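Local coordinates for protein phosphoserine aminotransferase (Bacillus alcalophilus, PDB 4AZJ) that catalyses the reversible, pyridoxal-phosphate-dependent exchange of an amino group between phosphoserine and 2-oxoglutarate in the serine biosynthesis pathway, at residues 97-102 and 129-134; 123-128 and 288-293. All coordinates share one frame; numbering follows the deposited sequence. Where two conformers were deposited one is given.

Interaction 1 of 2, residues 97-102 and 129-134. With PLP (pyridoxal-5'-phosphate), chain D; SEP (phosphoserine), chain C.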
loop_
_atom_site.group_PDB
_atom_site.type_symbol
_atom_site.label_atom_id
_atom_site.label_comp_id
_atom_site.label_asym_id
_atom_site.label_seq_id
_atom_site.Cartn_x
_atom_site.Cartn_y
_atom_site.Cartn_z
ATOM N N VAL A 97 -10.864 -5.620 -24.111
ATOM C CA VAL A 97 -11.405 -4.534 -24.934
ATOM C C VAL A 97 -10.506 -3.331 -24.731
ATOM O O VAL A 97 -10.345 -2.846 -23.607
ATOM C CB VAL A 97 -12.842 -4.191 -24.566
ATOM C CG1 VAL A 97 -13.351 -3.065 -25.475
ATOM C CG2 VAL A 97 -13.733 -5.392 -24.659
ATOM N N LEU A 98 -9.881 -2.845 -25.801
ATOM C CA LEU A 98 -8.955 -1.739 -25.666
ATOM C C LEU A 98 -9.633 -0.407 -25.902
ATOM O O LEU A 98 -10.048 -0.119 -27.023
ATOM C CB LEU A 98 -7.794 -1.879 -26.633
ATOM C CG LEU A 98 -6.919 -3.125 -26.445
ATOM C CD1 LEU A 98 -5.749 -3.077 -27.367
ATOM C CD2 LEU A 98 -6.410 -3.239 -24.993
ATOM N N THR A 99 -9.691 0.435 -24.874
ATOM C CA THR A 99 -10.306 1.753 -25.006
ATOM C C THR A 99 -9.373 2.851 -24.500
ATOM O O THR A 99 -9.770 4.015 -24.404
ATOM C CB THR A 99 -11.681 1.813 -24.325
ATOM O OG1 THR A 99 -11.626 1.243 -22.999
ATOM C CG2 THR A 99 -12.724 1.054 -25.145
ATOM N N GLY A 100 -8.126 2.526 -24.209
ATOM C CA GLY A 100 -7.153 3.523 -23.843
ATOM C C GLY A 100 -5.830 2.939 -23.404
ATOM O O GLY A 100 -5.573 1.745 -23.567
ATOM N N SER A 101 -4.981 3.781 -22.823
ATOM C CA SER A 101 -3.672 3.404 -22.348
ATOM C C SER A 101 -3.754 2.417 -21.179
ATOM O O SER A 101 -2.992 1.445 -21.124
ATOM C CB SER A 101 -2.901 4.676 -21.918
ATOM O OG SER A 101 -1.642 4.365 -21.408
ATOM N N TRP A 102 -4.664 2.648 -20.246
ATOM C CA TRP A 102 -4.824 1.711 -19.131
ATOM C C TRP A 102 -5.282 0.348 -19.618
ATOM O O TRP A 102 -4.828 -0.667 -19.071
ATOM C CB TRP A 102 -5.725 2.302 -18.028
ATOM C CG TRP A 102 -5.018 3.493 -17.383
ATOM C CD1 TRP A 102 -5.418 4.785 -17.377
ATOM C CD2 TRP A 102 -3.746 3.464 -16.721
ATOM N NE1 TRP A 102 -4.477 5.564 -16.757
ATOM C CE2 TRP A 102 -3.439 4.773 -16.333
ATOM C CE3 TRP A 102 -2.858 2.436 -16.395
ATOM C CZ2 TRP A 102 -2.262 5.090 -15.647
ATOM C CZ3 TRP A 102 -1.703 2.742 -15.715
ATOM C CH2 TRP A 102 -1.400 4.069 -15.355
ATOM N N SER A 129 -13.352 6.912 -28.649
ATOM C CA SER A 129 -14.662 6.332 -28.454
ATOM C C SER A 129 -14.635 4.950 -27.786
ATOM O O SER A 129 -13.585 4.300 -27.682
ATOM C CB SER A 129 -15.385 6.219 -29.791
ATOM O OG SER A 129 -14.716 5.286 -30.621
ATOM N N ILE A 130 -15.801 4.558 -27.307
ATOM C CA ILE A 130 -16.042 3.196 -26.831
ATOM C C ILE A 130 -16.636 2.407 -28.002
ATOM O O ILE A 130 -17.561 2.880 -28.676
ATOM C CB ILE A 130 -17.044 3.187 -25.676
ATOM C CG1 ILE A 130 -16.594 4.136 -24.555
ATOM C CG2 ILE A 130 -17.255 1.770 -25.145
ATOM C CD1 ILE A 130 -15.218 3.835 -23.966
ATOM N N PRO A 131 -16.109 1.218 -28.261
ATOM C CA PRO A 131 -16.627 0.449 -29.397
ATOM C C PRO A 131 -18.054 -0.039 -29.166
ATOM O O PRO A 131 -18.512 -0.204 -28.027
ATOM C CB PRO A 131 -15.665 -0.739 -29.480
ATOM C CG PRO A 131 -15.165 -0.922 -28.059
ATOM C CD PRO A 131 -15.055 0.489 -27.535
ATOM N N ASP A 132 -18.793 -0.249 -30.270
ATOM C CA ASP A 132 -20.103 -0.880 -30.182
ATOM C C ASP A 132 -19.914 -2.320 -29.712
ATOM O O ASP A 132 -19.001 -2.999 -30.160
ATOM C CB ASP A 132 -20.810 -0.863 -31.547
ATOM C CG ASP A 132 -21.151 0.547 -32.029
ATOM O OD1 ASP A 132 -21.486 1.413 -31.193
ATOM O OD2 ASP A 132 -21.094 0.780 -33.256
ATOM N N PHE A 133 -20.784 -2.767 -28.829
ATOM C CA PHE A 133 -20.645 -4.089 -28.239
ATOM C C PHE A 133 -20.811 -5.172 -29.313
ATOM O O PHE A 133 -20.276 -6.275 -29.169
ATOM C CB PHE A 133 -21.649 -4.273 -27.090
ATOM C CG PHE A 133 -21.497 -3.263 -25.977
ATOM C CD1 PHE A 133 -20.334 -2.525 -25.844
ATOM C CD2 PHE A 133 -22.523 -3.072 -25.063
ATOM C CE1 PHE A 133 -20.206 -1.581 -24.815
ATOM C CE2 PHE A 133 -22.401 -2.134 -24.032
ATOM C CZ PHE A 133 -21.238 -1.400 -23.916
ATOM N N SER A 134 -21.511 -4.840 -30.400
ATOM C CA SER A 134 -21.666 -5.770 -31.525
ATOM C C SER A 134 -20.338 -6.073 -32.213
ATOM O O SER A 134 -20.220 -7.070 -32.942
ATOM C CB SER A 134 -22.679 -5.209 -32.544
ATOM O OG SER A 134 -22.195 -4.026 -33.173
HETATM N N1 PLP D . -6.184 2.091 -14.239
HETATM C C2 PLP D . -6.754 3.289 -14.418
HETATM C C2A PLP D . -8.063 3.360 -15.141
HETATM C C3 PLP D . -6.059 4.463 -13.941
HETATM O O3 PLP D . -6.627 5.650 -14.125
HETATM C C4 PLP D . -4.796 4.342 -13.231
HETATM C C4A PLP D . -4.035 5.546 -12.818
HETATM C C5 PLP D . -4.300 3.057 -13.065
HETATM C C6 PLP D . -5.012 1.980 -13.574
HETATM C C5A PLP D . -2.994 2.784 -12.343
HETATM O O4P PLP D . -3.265 2.836 -10.917
HETATM P P PLP D . -2.066 2.617 -9.839
HETATM O O1P PLP D . -2.788 2.645 -8.534
HETATM O O2P PLP D . -1.148 3.764 -10.069
HETATM O O3P PLP D . -1.404 1.283 -10.174
HETATM N N SEP C . -4.238 6.685 -13.546
HETATM C CA SEP C . -3.599 7.949 -13.282
HETATM C CB SEP C . -2.144 7.862 -12.823
HETATM O OG SEP C . -1.269 7.641 -13.925
HETATM C C SEP C . -3.749 8.886 -14.458
HETATM O O SEP C . -3.232 10.013 -14.328
HETATM O OXT SEP C . -4.388 8.509 -15.468
HETATM P P SEP C . 0.294 7.803 -13.784
HETATM O O1P SEP C . 0.605 9.267 -13.551
HETATM O O2P SEP C . 0.729 6.991 -12.567
HETATM O O3P SEP C . 0.811 7.300 -15.109
HETATM O O HOH W 1 -11.568 5.444 -25.752
#
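Ser129 O lies near the methyl of Thr99, and a water 2.7 Å from Thr99 O and 3.0 Å from Ser129 O is placed to link the two carbonyls. Ser129 O also accepts a bond from Thr122 OG1. At Ile130 the contact turns apolar: CD1, at the end of the side chain, approaches the methyl of Thr99, with CD1 to CG2 at 3.9 Å. The first torsion of Thr99 (47°) sets OG1 between its own backbone N and carbonyl carbon, where it pairs with Asn151, and swings CG2 out to the loop. The segment 97-102 belongs to a beta-alpha-beta unit of the large domain of a fold-type I aminotransferase: strand 93-98 ends here, Gly100 stands at the N-cap, and helix 101-113 leads on to the parallel strand 115-121. Next in line is Pro131, whose ring covers the end of strand 93-98. Its CD presses on Thr99 CG2 at 3.4 Å, a tight carbon pair, the two side chains meeting at about a right angle, while Pro131 CG rests 3.8 Å from Val97 CG1, the branch that a position anti to the backbone N (chi1 -179°) directs at the proline. Beyond Gly100 the helix delivers Trp102 to the active site. There its indole stacks on the pyridine of an external aldimine, PLP C4A being joined to the phosphoserine N, with PLP C4 over the indole centre, 3.4 Å above the plane. Trp102 NE1 donates to carboxylate oxygen OXT of the amino-acid part at 3.2 Å (155°).

Interaction 2 of 2, residues 123-128 and 288-293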
loop_
_atom_site.group_PDB
_atom_site.type_symbol
_atom_site.label_atom_id
_atom_site.label_comp_id
_atom_site.label_asym_id
_atom_site.label_seq_id
_atom_site.Cartn_x
_atom_site.Cartn_y
_atom_site.Cartn_z
ATOM N N LYS A 123 -8.248 1.882 -30.783
ATOM C CA LYS A 123 -6.914 2.434 -30.952
ATOM C C LYS A 123 -6.782 3.150 -32.299
ATOM O O LYS A 123 -6.168 4.218 -32.388
ATOM C CB LYS A 123 -5.866 1.326 -30.851
ATOM C CG LYS A 123 -4.447 1.798 -30.862
ATOM C CD LYS A 123 -3.461 0.636 -30.728
ATOM C CE LYS A 123 -2.013 1.112 -30.735
ATOM N NZ LYS A 123 -1.669 1.913 -29.527
ATOM N N ALA A 124 -7.374 2.578 -33.335
ATOM C CA ALA A 124 -7.254 3.169 -34.676
ATOM C C ALA A 124 -8.064 4.458 -34.793
ATOM O O ALA A 124 -7.838 5.258 -35.707
ATOM C CB ALA A 124 -7.690 2.171 -35.738
ATOM N N ASN A 125 -9.033 4.629 -33.899
ATOM C CA ASN A 125 -9.816 5.865 -33.776
ATOM C C ASN A 125 -9.223 6.757 -32.663
ATOM O O ASN A 125 -9.940 7.596 -32.103
ATOM C CB ASN A 125 -11.275 5.522 -33.455
ATOM C CG ASN A 125 -12.211 6.713 -33.602
ATOM O OD1 ASN A 125 -11.981 7.575 -34.449
ATOM N ND2 ASN A 125 -13.275 6.765 -32.780
ATOM N N SER A 126 -7.922 6.591 -32.388
ATOM C CA SER A 126 -7.169 7.371 -31.394
ATOM C C SER A 126 -7.805 7.343 -30.001
ATOM O O SER A 126 -7.703 8.285 -29.222
ATOM C CB SER A 126 -7.033 8.833 -31.842
ATOM O OG SER A 126 -6.518 8.928 -33.167
ATOM N N TYR A 127 -8.454 6.242 -29.679
ATOM C CA TYR A 127 -9.154 6.113 -28.417
ATOM C C TYR A 127 -10.085 7.293 -28.133
ATOM O O TYR A 127 -10.119 7.819 -27.035
ATOM C CB TYR A 127 -8.139 5.914 -27.280
ATOM C CG TYR A 127 -7.402 4.589 -27.343
ATOM C CD1 TYR A 127 -8.105 3.394 -27.446
ATOM C CD2 TYR A 127 -6.024 4.531 -27.281
ATOM C CE1 TYR A 127 -7.449 2.174 -27.465
ATOM C CE2 TYR A 127 -5.355 3.284 -27.313
ATOM C CZ TYR A 127 -6.087 2.139 -27.395
ATOM O OH TYR A 127 -5.461 0.901 -27.418
ATOM N N GLN A 128 -10.865 7.686 -29.137
ATOM C CA GLN A 128 -11.834 8.771 -28.998
ATOM C C GLN A 128 -13.204 8.234 -28.661
ATOM O O GLN A 128 -14.136 8.980 -28.415
ATOM C CB GLN A 128 -11.861 9.619 -30.296
ATOM C CG GLN A 128 -10.582 10.335 -30.500
ATOM C CD GLN A 128 -10.615 11.301 -31.668
ATOM O OE1 GLN A 128 -10.489 12.518 -31.512
ATOM N NE2 GLN A 128 -10.782 10.763 -32.834
ATOM N N HIS A 288 -11.022 15.715 -26.748
ATOM C CA HIS A 288 -10.528 14.485 -27.382
ATOM C C HIS A 288 -11.645 13.500 -27.669
ATOM O O HIS A 288 -11.682 12.886 -28.730
ATOM C CB HIS A 288 -9.495 13.834 -26.481
ATOM C CG HIS A 288 -8.916 12.592 -27.065
ATOM N ND1 HIS A 288 -7.969 12.628 -28.065
ATOM C CD2 HIS A 288 -9.191 11.283 -26.846
ATOM C CE1 HIS A 288 -7.658 11.386 -28.405
ATOM N NE2 HIS A 288 -8.391 10.559 -27.688
ATOM N N ALA A 289 -12.540 13.303 -26.719
ATOM C CA ALA A 289 -13.570 12.288 -26.859
ATOM C C ALA A 289 -14.634 12.650 -27.862
ATOM O O ALA A 289 -15.100 13.785 -27.921
ATOM C CB ALA A 289 -14.232 12.018 -25.523
ATOM N N GLU A 290 -15.121 11.648 -28.566
ATOM C CA GLU A 290 -16.382 11.821 -29.262
ATOM C C GLU A 290 -17.455 12.096 -28.247
ATOM O O GLU A 290 -17.443 11.564 -27.117
ATOM C CB GLU A 290 -16.766 10.571 -30.063
ATOM C CG GLU A 290 -15.838 10.291 -31.197
ATOM C CD GLU A 290 -16.239 9.052 -32.008
ATOM O OE1 GLU A 290 -17.256 8.390 -31.699
ATOM O OE2 GLU A 290 -15.502 8.765 -32.967
ATOM N N LYS A 291 -18.429 12.915 -28.617
ATOM C CA LYS A 291 -19.435 13.306 -27.651
ATOM C C LYS A 291 -20.149 12.131 -27.010
ATOM O O LYS A 291 -20.401 12.138 -25.799
ATOM C CB LYS A 291 -20.448 14.269 -28.282
ATOM C CG LYS A 291 -19.830 15.584 -28.659
ATOM C CD LYS A 291 -20.878 16.590 -29.139
ATOM C CE LYS A 291 -20.251 17.952 -29.388
ATOM N NZ LYS A 291 -19.026 17.855 -30.231
ATOM N N GLY A 292 -20.465 11.103 -27.799
ATOM C CA GLY A 292 -21.200 9.963 -27.277
ATOM C C GLY A 292 -20.413 9.063 -26.326
ATOM O O GLY A 292 -20.986 8.156 -25.731
ATOM N N SER A 293 -19.118 9.327 -26.187
ATOM C CA SER A 293 -18.262 8.483 -25.331
ATOM C C SER A 293 -17.613 9.321 -24.218
ATOM O O SER A 293 -16.681 8.858 -23.566
ATOM C CB SER A 293 -17.160 7.840 -26.148
ATOM O OG SER A 293 -17.670 6.880 -27.076
HETATM O O HOH W 2 -13.629 10.295 -33.844
#
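Two loops meet, probably at the seam between the large and small domains: 123-128, which follows the edge strand 115-121 of the central sheet, and 288-293, which runs between strands 286-287 and 298-302 of the C-terminal part of the chain. His288 enters with CG anti to its backbone N (chi1 -179°), and its ring edge faces the turn at Ser126 and Tyr127. Both of those residues have positive phi, and their carbonyls converge on one ring nitrogen. His288 NE2 donates to Ser126 O at 2.8 Å, close to the ring plane though the N-H is well bent (132°), and reaches Tyr127 O at 3.3 Å in a weak second branch. Over one face of the imidazole sits Gln128 CG, a CH-pi contact 3.9 Å from the centroid. The Gln128 side chain crosses that of His288 at about a right angle; its OE1 lies 3.0 Å from His288 O, two acceptors and no hydrogen bond, while NE2 turns back to Asn125 O in a weak bond. The backbones are tied by Glu290 N, which donates to Gln128 O at 2.8 Å. Glu290 then extends its chain back over the turn, where Asn125 ND2 gives it a nearly straight bond to OE2 (3.0 Å, 168°). The acceptor lies in the amide plane, yet OE2 is approached from well above the carboxylate plane. A water donates both to Glu290 OE2 (2.6 Å) and to Asn125 OD1 (3.2 Å), so one carboxylate oxygen is gripped twice; Asn125 ND2 has a further partner in Ser129 OG. Tyr127 turns away toward Glu104, which accepts a bond from its hydroxyl. The arrangement is a polar, loop-to-loop joint, consistent with the domain boundary of fold-type I, class-V aminotransferases.

Overall arrangement
The segments of the two interactions alternate along the chain, 123-128 running directly into 129-134; their centres are 9 Å apart. They touch at two places. Ser293 OG of interaction 2 lies 3.0 Å from Ile130 N of interaction 1, a probable hydrogen bond, and Tyr127 lays its ring against the backbone after strand 93-98, with CE1 3.3 Å from Gly100 N. Interaction 1 leads to the active site through Trp102. Interaction 2 stays further out: the Tyr127 side chain is about 9 Å from that of Trp102 and about 12 Å from the pyridoxal phosphate. The loop 123-134 thus connects the strand-helix turn that supplies Trp102 to the cofactor with the 288-293 loop.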